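Local coordinates for protein tRNA-splicing endonuclease (Sulfolobus tokodaii, PDB 2CV8) that is a tRNA-splicing endonuclease that probably removes introns from precursor tRNAs by cutting at both splice sites, leaving 2',3'-cyclic phosphate and 5'-hydroxyl ends, at residues I108-A112 against D113-Y117. Sequence-based numbering, arbitrary orientation.
Sequences IKYGA and DFAVY
I108 and D113 approach each other at the mouth of a beta-hairpin loop: the five residues 108-112 are closed by the D113–G107 backbone pair, and just inside it I108 N stands 4.4 Å from D113 O, too far for a bond. The loop joins antiparallel strands 103-106 and 114-117 in the catalytic C-terminal domain. It begins with a type I turn over K109 and Y110, closed by the G111 N to I108 O bond of 2.7 Å. G111 then takes a left-handed backbone conformation (phi 74°, psi 46°), and A112 is extended as the chain turns back. At the foot of the returning strand, D113 and F114 both face V130 of strand 128-134, a classic beta bulge. A115 pairs through its backbone with R105, which continues the hairpin.

D113 CB points away from the loop, and chi1 of -66° sets CG beside the backbone N, directing the carboxylate to R86 and A132. OD2 forms a salt bridge with R86 NH2 and accepts a hydrogen bond from A132 N of strand 128-134; the second ties the bulge to that strand. D113 CB sits 3.9 Å above one face of the F114 ring, offset toward its rim. The F114 ring packs on V93 and Y94 of helix 87-99, whereas A115 points its methyl toward the loop. There Y110 CE1 meets A115 CB at 4.5 Å, a loose apolar contact approached obliquely to the ring. Y110 also touches K156, which, like Y117, is a predicted active-site residue, so the loop borders the probable catalytic pocket. Beyond A115 the two tyrosines bring their hydroxyls close without bonding: Y110 OH stands 4.3 Å from Y117 OH.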
loop_
_atom_site.group_PDB
_atom_site.type_symbol
_atom_site.label_atom_id
_atom_site.label_comp_id
_atom_site.label_asym_id
_atom_site.label_seq_id
_atom_site.Cartn_x
_atom_site.Cartn_y
_atom_site.Cartn_z
ATOM N N ILE B 108 -2.654 15.344 7.756
ATOM C CA ILE B 108 -1.909 16.067 6.736
ATOM C C ILE B 108 -0.475 16.447 7.133
ATOM O O ILE B 108 0.444 16.333 6.315
ATOM C CB ILE B 108 -2.692 17.313 6.286
ATOM C CG1 ILE B 108 -4.044 16.871 5.731
ATOM C CG2 ILE B 108 -1.926 18.061 5.198
ATOM C CD1 ILE B 108 -4.898 17.998 5.236
ATOM N N LYS B 109 -0.279 16.890 8.374
ATOM C CA LYS B 109 1.063 17.243 8.849
ATOM C C LYS B 109 1.999 16.078 8.547
ATOM O O LYS B 109 3.182 16.265 8.283
ATOM C CB LYS B 109 1.075 17.468 10.367
ATOM C CG LYS B 109 0.144 18.552 10.891
ATOM C CD LYS B 109 0.074 18.510 12.418
ATOM C CE LYS B 109 -0.982 19.473 12.955
ATOM N NZ LYS B 109 -1.227 19.295 14.420
ATOM N N TYR B 110 1.450 14.871 8.587
ATOM C CA TYR B 110 2.232 13.668 8.357
ATOM C C TYR B 110 2.109 13.134 6.943
ATOM O O TYR B 110 2.663 12.084 6.627
ATOM C CB TYR B 110 1.819 12.582 9.351
ATOM C CG TYR B 110 1.723 13.078 10.773
ATOM C CD1 TYR B 110 0.547 13.656 11.257
ATOM C CD2 TYR B 110 2.815 12.991 11.632
ATOM C CE1 TYR B 110 0.463 14.135 12.567
ATOM C CE2 TYR B 110 2.745 13.466 12.941
ATOM C CZ TYR B 110 1.569 14.034 13.401
ATOM O OH TYR B 110 1.507 14.497 14.694
ATOM N N GLY B 111 1.387 13.850 6.090
ATOM C CA GLY B 111 1.234 13.399 4.717
ATOM C C GLY B 111 0.291 12.218 4.587
ATOM O O GLY B 111 0.587 11.231 3.914
ATOM N N ALA B 112 -0.853 12.324 5.249
ATOM C CA ALA B 112 -1.872 11.290 5.221
ATOM C C ALA B 112 -3.207 11.973 5.478
ATOM O O ALA B 112 -3.247 13.164 5.790
ATOM C CB ALA B 112 -1.598 10.256 6.297
ATOM N N ASP B 113 -4.299 11.228 5.345
ATOM C CA ASP B 113 -5.617 11.799 5.571
ATOM C C ASP B 113 -5.919 11.932 7.052
ATOM O O ASP B 113 -6.354 12.985 7.510
ATOM C CB ASP B 113 -6.693 10.943 4.908
ATOM C CG ASP B 113 -6.587 10.946 3.400
ATOM O OD1 ASP B 113 -6.493 12.056 2.819
ATOM O OD2 ASP B 113 -6.605 9.842 2.801
ATOM N N PHE B 114 -5.675 10.872 7.807
ATOM C CA PHE B 114 -5.970 10.911 9.228
ATOM C C PHE B 114 -4.842 10.473 10.144
ATOM O O PHE B 114 -3.930 9.751 9.737
ATOM C CB PHE B 114 -7.188 10.034 9.522
ATOM C CG PHE B 114 -8.375 10.336 8.662
ATOM C CD1 PHE B 114 -8.881 9.366 7.794
ATOM C CD2 PHE B 114 -9.000 11.587 8.724
ATOM C CE1 PHE B 114 -10.003 9.634 6.991
ATOM C CE2 PHE B 114 -10.119 11.868 7.932
ATOM C CZ PHE B 114 -10.620 10.892 7.065
ATOM N N ALA B 115 -4.926 10.936 11.389
ATOM C CA ALA B 115 -3.987 10.575 12.445
ATOM C C ALA B 115 -4.901 9.933 13.490
ATOM O O ALA B 115 -5.539 10.621 14.280
ATOM C CB ALA B 115 -3.320 11.795 13.006
ATOM N N VAL B 116 -4.979 8.609 13.468
ATOM C CA VAL B 116 -5.840 7.879 14.379
ATOM C C VAL B 116 -5.159 7.544 15.702
ATOM O O VAL B 116 -4.021 7.071 15.725
ATOM C CB VAL B 116 -6.335 6.588 13.711
ATOM C CG1 VAL B 116 -7.405 5.947 14.543
ATOM C CG2 VAL B 116 -6.866 6.901 12.324
ATOM N N TYR B 117 -5.874 7.791 16.800
ATOM C CA TYR B 117 -5.375 7.539 18.159
ATOM C C TYR B 117 -6.248 6.603 19.002
ATOM O O TYR B 117 -7.476 6.641 18.928
ATOM C CB TYR B 117 -5.300 8.841 18.962
ATOM C CG TYR B 117 -4.339 9.881 18.456
ATOM C CD1 TYR B 117 -4.608 10.608 17.296
ATOM C CD2 TYR B 117 -3.156 10.139 19.138
ATOM C CE1 TYR B 117 -3.715 11.569 16.831
ATOM C CE2 TYR B 117 -2.259 11.092 18.680
ATOM C CZ TYR B 117 -2.545 11.801 17.524
ATOM O OH TYR B 117 -1.641 12.708 17.045
#